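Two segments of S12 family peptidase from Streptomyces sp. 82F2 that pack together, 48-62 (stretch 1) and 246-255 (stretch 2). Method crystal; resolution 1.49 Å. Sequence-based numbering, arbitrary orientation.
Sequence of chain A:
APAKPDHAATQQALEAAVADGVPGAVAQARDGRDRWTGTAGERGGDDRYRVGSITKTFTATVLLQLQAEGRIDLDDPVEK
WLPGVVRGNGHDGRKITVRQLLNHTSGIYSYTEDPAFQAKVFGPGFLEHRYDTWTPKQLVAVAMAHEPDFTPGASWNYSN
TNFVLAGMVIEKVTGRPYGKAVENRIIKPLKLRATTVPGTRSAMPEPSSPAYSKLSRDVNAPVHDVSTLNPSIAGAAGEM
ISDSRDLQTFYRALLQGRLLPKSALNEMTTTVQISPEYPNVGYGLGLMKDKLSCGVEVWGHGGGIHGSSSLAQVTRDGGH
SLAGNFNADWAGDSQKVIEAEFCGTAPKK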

ATOM      1  N   ARG A  48       9.739   8.418   9.917  1.00  9.90           N
ATOM      2  CA  ARG A  48       9.598   7.261   9.048  1.00  9.07           C
ATOM      3  C   ARG A  48       8.533   6.361   9.642  1.00 10.09           C
ATOM      4  O   ARG A  48       8.393   6.262  10.866  1.00 11.40           O
ATOM      5  CB  ARG A  48      10.951   6.547   8.924  1.00 10.83           C
ATOM      6  CG  ARG A  48      12.011   7.462   8.286  1.00 12.55           C
ATOM      7  CD  ARG A  48      13.416   6.871   8.101  1.00 13.32           C
ATOM      8  NE  ARG A  48      14.290   7.917   7.579  1.00 15.59           N
ATOM      9  CZ  ARG A  48      15.563   7.761   7.216  1.00 18.62           C
ATOM     10  NH1 ARG A  48      16.145   6.597   7.286  1.00 17.68           N
ATOM     11  NH2 ARG A  48      16.247   8.798   6.760  1.00 23.46           N
ATOM     12  N   TYR A  49       7.790   5.691   8.778  1.00  9.02           N
ATOM     13  CA  TYR A  49       6.656   4.889   9.203  1.00  8.01           C
ATOM     14  C   TYR A  49       6.430   3.735   8.250  1.00  8.56           C
ATOM     15  O   TYR A  49       6.883   3.737   7.096  1.00  8.62           O
ATOM     16  CB  TYR A  49       5.395   5.763   9.326  1.00 10.09           C
ATOM     17  CG  TYR A  49       5.152   6.738   8.179  1.00  9.88           C
ATOM     18  CD1 TYR A  49       5.652   8.021   8.222  1.00  8.97           C
ATOM     19  CD2 TYR A  49       4.414   6.376   7.072  1.00 10.27           C
ATOM     20  CE1 TYR A  49       5.413   8.926   7.202  1.00  9.25           C
ATOM     21  CE2 TYR A  49       4.187   7.269   6.027  1.00  9.41           C
ATOM     22  CZ  TYR A  49       4.682   8.546   6.104  1.00  9.72           C
ATOM     23  OH  TYR A  49       4.429   9.457   5.084  1.00 10.25           O
ATOM     24  N   ARG A  50       5.743   2.725   8.759  1.00  8.80           N
ATOM     25  CA  ARG A  50       5.325   1.577   7.978  1.00  8.84           C
ATOM     26  C   ARG A  50       4.233   2.016   7.026  1.00  7.94           C
ATOM     27  O   ARG A  50       3.134   2.390   7.464  1.00  9.47           O
ATOM     28  CB  ARG A  50       4.819   0.491   8.924  1.00  7.85           C
ATOM     29  CG  ARG A  50       5.875   0.021   9.926  1.00  8.80           C
ATOM     30  CD  ARG A  50       5.415  -1.262  10.632  1.00  8.36           C
ATOM     31  NE  ARG A  50       6.322  -1.612  11.728  1.00  9.02           N
ATOM     32  CZ  ARG A  50       7.511  -2.182  11.557  1.00  8.05           C
ATOM     33  NH1 ARG A  50       7.921  -2.543  10.363  1.00  9.25           N
ATOM     34  NH2 ARG A  50       8.291  -2.408  12.598  1.00  9.49           N
ATOM     35  N   VAL A  51       4.504   1.992   5.725  1.00  8.49           N
ATOM     36  CA  VAL A  51       3.545   2.522   4.746  1.00  8.05           C
ATOM     37  C   VAL A  51       2.438   1.530   4.395  1.00  8.41           C
ATOM     38  O   VAL A  51       1.525   1.854   3.627  1.00  8.80           O
ATOM     39  CB  VAL A  51       4.245   3.009   3.471  1.00  7.94           C
ATOM     40  CG1 VAL A  51       5.374   3.944   3.817  1.00 10.72           C
ATOM     41  CG2 VAL A  51       4.763   1.841   2.635  1.00  8.98           C
ATOM     42  N   GLY A  52       2.503   0.341   4.977  1.00  8.77           N
ATOM     43  CA  GLY A  52       1.492  -0.663   4.689  1.00  9.84           C
ATOM     44  C   GLY A  52       1.245  -0.865   3.207  1.00  8.95           C
ATOM     45  O   GLY A  52       2.184  -0.960   2.424  1.00  8.94           O
ATOM     46  N   SER A  53      -0.037  -0.896   2.852  1.00  9.63           N
ATOM     47  CA  SER A  53      -0.551  -1.205   1.523  1.00  8.99           C
ATOM     48  C   SER A  53       0.015  -0.356   0.379  1.00  9.55           C
ATOM     49  O   SER A  53      -0.077  -0.730  -0.795  1.00 10.40           O
ATOM     50  CB  SER A  53      -2.076  -1.015   1.596  1.00 11.20           C
ATOM     51  OG  SER A  53      -2.563  -1.339   2.907  1.00 18.97           O
ATOM     52  N   ILE A  54       0.569   0.812   0.693  1.00  8.68           N
ATOM     53  CA  ILE A  54       1.271   1.605  -0.309  1.00  9.13           C
ATOM     54  C   ILE A  54       2.376   0.792  -1.003  1.00  8.86           C
ATOM     55  O   ILE A  54       2.715   1.033  -2.170  1.00  9.80           O
ATOM     56  CB  ILE A  54       1.779   2.897   0.342  1.00  7.46           C
ATOM     57  CG1 ILE A  54       0.631   3.893   0.481  1.00 10.05           C
ATOM     58  CG2 ILE A  54       2.950   3.517  -0.427  1.00 10.09           C
ATOM     59  CD1 ILE A  54       0.923   5.016   1.462  1.00 10.21           C
ATOM     60  N   THR A  55       2.909  -0.203  -0.298  1.00  8.30           N
ATOM     61  CA  THR A  55       3.884  -1.119  -0.881  1.00  8.77           C
ATOM     62  C   THR A  55       3.390  -1.691  -2.194  1.00  9.92           C
ATOM     63  O   THR A  55       4.175  -1.930  -3.121  1.00  9.63           O
ATOM     64  CB  THR A  55       4.158  -2.279   0.087  1.00  7.65           C
ATOM     65  OG1 THR A  55       4.651  -1.772   1.340  1.00  8.63           O
ATOM     66  CG2 THR A  55       5.163  -3.269  -0.481  1.00  9.35           C
ATOM     67  N   LYS A  56       2.085  -1.920  -2.295  1.00  9.54           N
ATOM     68  CA  LYS A  56       1.509  -2.492  -3.502  1.00  7.49           C
ATOM     69  C   LYS A  56       1.866  -1.700  -4.756  1.00  9.57           C
ATOM     70  O   LYS A  56       2.019  -2.281  -5.819  1.00  9.37           O
ATOM     71  CB  LYS A  56      -0.002  -2.592  -3.383  1.00  9.22           C
ATOM     72  CG  LYS A  56      -0.466  -3.632  -2.389  1.00  8.55           C
ATOM     73  CD  LYS A  56      -1.973  -3.842  -2.466  1.00  9.83           C
ATOM     74  CE  LYS A  56      -2.444  -4.952  -1.540  1.00  9.14           C
ATOM     75  NZ  LYS A  56      -2.288  -4.621  -0.114  1.00 10.88           N
ATOM     76  N   THR A  57       1.950  -0.375  -4.665  1.00  9.17           N
ATOM     77  CA  THR A  57       2.276   0.399  -5.856  1.00  8.31           C
ATOM     78  C   THR A  57       3.695   0.085  -6.326  1.00  9.96           C
ATOM     79  O   THR A  57       3.959   0.026  -7.535  1.00  9.77           O
ATOM     80  CB  THR A  57       2.131   1.893  -5.598  1.00  8.63           C
ATOM     81  OG1 THR A  57       0.871   2.157  -4.984  1.00  9.41           O
ATOM     82  CG2 THR A  57       2.231   2.654  -6.905  1.00 10.33           C
ATOM     83  N   PHE A  58       4.610  -0.122  -5.379  1.00  9.12           N
ATOM     84  CA  PHE A  58       5.978  -0.505  -5.724  1.00  8.86           C
ATOM     85  C   PHE A  58       5.992  -1.872  -6.410  1.00 10.53           C
ATOM     86  O   PHE A  58       6.627  -2.068  -7.442  1.00 10.51           O
ATOM     87  CB  PHE A  58       6.871  -0.521  -4.485  1.00  9.43           C
ATOM     88  CG  PHE A  58       7.130   0.846  -3.905  1.00  9.38           C
ATOM     89  CD1 PHE A  58       6.231   1.412  -3.011  1.00 10.28           C
ATOM     90  CD2 PHE A  58       8.264   1.560  -4.234  1.00  9.46           C
ATOM     91  CE1 PHE A  58       6.452   2.669  -2.455  1.00  9.96           C
ATOM     92  CE2 PHE A  58       8.481   2.835  -3.681  1.00  9.62           C
ATOM     93  CZ  PHE A  58       7.588   3.375  -2.792  1.00 10.29           C
ATOM     94  N   THR A  59       5.289  -2.834  -5.836  1.00  9.30           N
ATOM     95  CA  THR A  59       5.200  -4.161  -6.416  1.00  9.65           C
ATOM     96  C   THR A  59       4.648  -4.141  -7.840  1.00 11.16           C
ATOM     97  O   THR A  59       5.220  -4.775  -8.754  1.00 11.04           O
ATOM     98  CB  THR A  59       4.336  -5.039  -5.494  1.00  9.26           C
ATOM     99  OG1 THR A  59       4.961  -5.069  -4.208  1.00  9.88           O
ATOM    100  CG2 THR A  59       4.165  -6.447  -6.032  1.00 10.49           C
ATOM    101  N   ALA A  60       3.557  -3.398  -8.050  1.00 10.24           N
ATOM    102  CA  ALA A  60       2.966  -3.279  -9.391  1.00  9.03           C
ATOM    103  C   ALA A  60       3.915  -2.609 -10.370  1.00 10.91           C
ATOM    104  O   ALA A  60       3.994  -3.014 -11.530  1.00 11.00           O
ATOM    105  CB  ALA A  60       1.655  -2.531  -9.339  1.00 10.12           C
ATOM    106  N   THR A  61       4.626  -1.590  -9.920  1.00 11.20           N
ATOM    107  CA  THR A  61       5.566  -0.880 -10.794  1.00  9.92           C
ATOM    108  C   THR A  61       6.636  -1.832 -11.314  1.00 12.38           C
ATOM    109  O   THR A  61       6.965  -1.817 -12.490  1.00 11.52           O
ATOM    110  CB  THR A  61       6.212   0.308 -10.062  1.00 10.90           C
ATOM    111  OG1 THR A  61       5.198   1.259  -9.718  1.00 10.73           O
ATOM    112  CG2 THR A  61       7.240   1.025 -10.955  1.00 11.11           C
ATOM    113  N   VAL A  62       7.159  -2.680 -10.451  1.00  9.91           N
ATOM    114  CA  VAL A  62       8.180  -3.639 -10.883  1.00  9.73           C
ATOM    115  C   VAL A  62       7.620  -4.561 -11.952  1.00 13.15           C
ATOM    116  O   VAL A  62       8.266  -4.799 -12.975  1.00 12.97           O
ATOM    117  CB  VAL A  62       8.713  -4.452  -9.701  1.00 10.87           C
ATOM    118  CG1 VAL A  62       9.572  -5.617 -10.182  1.00 12.08           C
ATOM    119  CG2 VAL A  62       9.489  -3.556  -8.768  1.00 12.18           C
ATOM    120  N   ASP A 246       9.940  10.873   0.616  1.00  9.85           N
ATOM    121  CA  ASP A 246      10.206   9.840  -0.368  1.00 10.94           C
ATOM    122  C   ASP A 246       8.916   9.362  -1.024  1.00  9.49           C
ATOM    123  O   ASP A 246       8.903   9.036  -2.197  1.00 10.21           O
ATOM    124  CB  ASP A 246      10.880   8.638   0.284  1.00  9.49           C
ATOM    125  CG  ASP A 246      12.375   8.832   0.514  1.00 10.97           C
ATOM    126  OD1 ASP A 246      12.902   9.959   0.349  1.00 12.22           O
ATOM    127  OD2 ASP A 246      13.023   7.823   0.895  1.00 11.37           O
ATOM    128  N   LEU A 247       7.829   9.279  -0.259  1.00  9.17           N
ATOM    129  CA  LEU A 247       6.590   8.805  -0.871  1.00  9.00           C
ATOM    130  C   LEU A 247       6.128   9.753  -1.972  1.00  9.47           C
ATOM    131  O   LEU A 247       5.644   9.311  -3.016  1.00  9.58           O
ATOM    132  CB  LEU A 247       5.486   8.578   0.157  1.00  8.75           C
ATOM    133  CG  LEU A 247       5.662   7.349   1.042  1.00  9.80           C
ATOM    134  CD1 LEU A 247       4.518   7.316   2.035  1.00 10.57           C
ATOM    135  CD2 LEU A 247       5.725   6.061   0.248  1.00 10.07           C
ATOM    136  N   GLN A 248       6.292  11.053  -1.736  1.00 10.27           N
ATOM    137  CA  GLN A 248       5.972  12.023  -2.778  1.00 11.31           C
ATOM    138  C   GLN A 248       6.910  11.875  -3.973  1.00  9.70           C
ATOM    139  O   GLN A 248       6.469  11.871  -5.127  1.00  9.87           O
ATOM    140  CB  GLN A 248       6.061  13.448  -2.254  1.00 10.84           C
ATOM    141  CG  GLN A 248       5.016  13.811  -1.249  1.00 10.63           C
ATOM    142  CD  GLN A 248       5.219  15.223  -0.807  1.00 12.05           C
ATOM    143  OE1 GLN A 248       4.805  16.164  -1.498  1.00 12.68           O
ATOM    144  NE2 GLN A 248       5.940  15.397   0.279  1.00 11.22           N
ATOM    145  N   THR A 249       8.206  11.743  -3.715  1.00  8.80           N
ATOM    146  CA  THR A 249       9.162  11.569  -4.816  1.00 11.09           C
ATOM    147  C   THR A 249       8.754  10.400  -5.719  1.00  9.61           C
ATOM    148  O   THR A 249       8.758  10.481  -6.958  1.00 11.31           O
ATOM    149  CB  THR A 249      10.565  11.335  -4.258  1.00 11.65           C
ATOM    150  OG1 THR A 249      10.910  12.464  -3.446  1.00 12.95           O
ATOM    151  CG2 THR A 249      11.583  11.147  -5.385  1.00 13.56           C
ATOM    152  N   PHE A 250       8.368   9.305  -5.084  1.00  9.75           N
ATOM    153  CA  PHE A 250       7.962   8.115  -5.807  1.00 10.22           C
ATOM    154  C   PHE A 250       6.679   8.335  -6.614  1.00  9.54           C
ATOM    155  O   PHE A 250       6.664   8.107  -7.837  1.00  9.91           O
ATOM    156  CB  PHE A 250       7.776   6.929  -4.848  1.00  8.61           C
ATOM    157  CG  PHE A 250       7.105   5.736  -5.501  1.00  9.69           C
ATOM    158  CD1 PHE A 250       7.743   5.028  -6.515  1.00 10.50           C
ATOM    159  CD2 PHE A 250       5.830   5.327  -5.107  1.00 10.30           C
ATOM    160  CE1 PHE A 250       7.123   3.951  -7.116  1.00 10.61           C
ATOM    161  CE2 PHE A 250       5.216   4.245  -5.708  1.00 12.56           C
ATOM    162  CZ  PHE A 250       5.872   3.558  -6.723  1.00 11.55           C
ATOM    163  N   TYR A 251       5.607   8.798  -5.979  1.00  9.59           N
ATOM    164  CA  TYR A 251       4.349   8.929  -6.707  1.00  9.39           C
ATOM    165  C   TYR A 251       4.422  10.013  -7.796  1.00  9.52           C
ATOM    166  O   TYR A 251       3.836   9.845  -8.870  1.00 10.49           O
ATOM    167  CB  TYR A 251       3.164   9.158  -5.752  1.00  9.71           C
ATOM    168  CG  TYR A 251       2.667   7.861  -5.121  1.00  8.41           C
ATOM    169  CD1 TYR A 251       1.777   7.034  -5.788  1.00  8.52           C
ATOM    170  CD2 TYR A 251       3.088   7.483  -3.865  1.00 10.48           C
ATOM    171  CE1 TYR A 251       1.329   5.846  -5.228  1.00 10.49           C
ATOM    172  CE2 TYR A 251       2.658   6.278  -3.301  1.00  9.92           C
ATOM    173  CZ  TYR A 251       1.773   5.485  -3.985  1.00  8.56           C
ATOM    174  OH  TYR A 251       1.376   4.317  -3.387  1.00  9.82           O
ATOM    175  N   ARG A 252       5.158  11.090  -7.545  1.00 10.53           N
ATOM    176  CA  ARG A 252       5.363  12.105  -8.587  1.00 10.82           C
ATOM    177  C   ARG A 252       6.088  11.485  -9.778  1.00 10.96           C
ATOM    178  O   ARG A 252       5.634  11.614 -10.916  1.00 11.22           O
ATOM    179  CB  ARG A 252       6.169  13.289  -8.051  1.00 10.74           C
ATOM    180  CG  ARG A 252       5.454  14.115  -6.975  1.00 12.65           C
ATOM    181  CD  ARG A 252       6.372  15.186  -6.374  1.00 12.06           C
ATOM    182  NE  ARG A 252       6.528  16.311  -7.289  1.00 12.15           N
ATOM    183  CZ  ARG A 252       5.722  17.363  -7.333  1.00 14.09           C
ATOM    184  NH1 ARG A 252       4.729  17.499  -6.465  1.00 13.87           N
ATOM    185  NH2 ARG A 252       5.936  18.296  -8.251  1.00 13.72           N
ATOM    186  N   ALA A 253       7.203  10.804  -9.534  1.00 10.84           N
ATOM    187  CA  ALA A 253       7.944  10.166 -10.627  1.00 10.38           C
ATOM    188  C   ALA A 253       7.088   9.162 -11.366  1.00 11.25           C
ATOM    189  O   ALA A 253       7.138   9.055 -12.591  1.00 12.11           O
ATOM    190  CB  ALA A 253       9.202   9.504 -10.114  1.00 10.63           C
ATOM    191  N   LEU A 254       6.310   8.392 -10.620  1.00  9.96           N
ATOM    192  CA  LEU A 254       5.455   7.399 -11.231  1.00  9.88           C
ATOM    193  C   LEU A 254       4.423   8.007 -12.177  1.00 11.40           C
ATOM    194  O   LEU A 254       4.330   7.616 -13.346  1.00 11.01           O
ATOM    195  CB  LEU A 254       4.721   6.615 -10.149  1.00  9.73           C
ATOM    196  CG  LEU A 254       3.816   5.480 -10.651  1.00 10.05           C
ATOM    197  CD1 LEU A 254       4.616   4.382 -11.307  1.00 12.60           C
ATOM    198  CD2 LEU A 254       3.041   4.895  -9.460  1.00 10.29           C
ATOM    199  N   LEU A 255       3.640   8.957 -11.696  1.00 10.54           N
ATOM    200  CA  LEU A 255       2.583   9.538 -12.526  1.00 10.37           C
ATOM    201  C   LEU A 255       3.133  10.407 -13.653  1.00 12.79           C
ATOM    202  O   LEU A 255       2.469  10.601 -14.676  1.00 13.22           O
ATOM    203  CB  LEU A 255       1.555  10.310 -11.676  1.00 12.33           C
ATOM    204  CG  LEU A 255       0.415   9.459 -11.083  1.00 12.62           C
ATOM    205  CD1 LEU A 255      -0.461   8.847 -12.160  1.00 12.79           C
ATOM    206  CD2 LEU A 255       0.944   8.389 -10.149  1.00 11.40           C
TER

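The helix of stretch 2 packs against a short strand, a turn and a helix in stretch 1. The two helices run in roughly the same direction, 38° apart, and their axes approach to 11.7 Å. This spacing leaves room for side chains, and no backbone hydrogen bond joins the stretches.

One hydrogen bond crosses the interface. Tyr251 OH donates to Thr57 OG1 at 2.7 Å. Both residues are buried, so the bond satisfies polar groups within an otherwise largely apolar contact.

The rings of Phe58 and Phe250 stack face to face, with centroids 3.9 Å apart and planes 13° from parallel. Their flat faces thus make broad dispersion contact. Phe58 CZ comes within 3.5 Å of Phe250 CD2.

The remaining contacts are van der Waals. Leu247 has the largest covered area. Its methyls pack against buried apolar groups, away from water. Leu247 CD1 lies 3.9 Å from Val51 CG1 and 4.0 Å from Tyr49 CE2, while Leu247 CD2 lies 3.8 Å from Ile54 CG2. Ile54 CG2 also meets the edge of the Tyr251 ring.

Further along, Thr57 CG2 sits 3.6 Å from Phe250 CE2, at the ring edge, and 3.5 Å from Leu254 CD2. Thr61 OG1 lies 3.6 Å from Leu254 CD1. Thr61 OG1 donates to Thr57 O at 2.8 Å within its own helix, so its proton is already used.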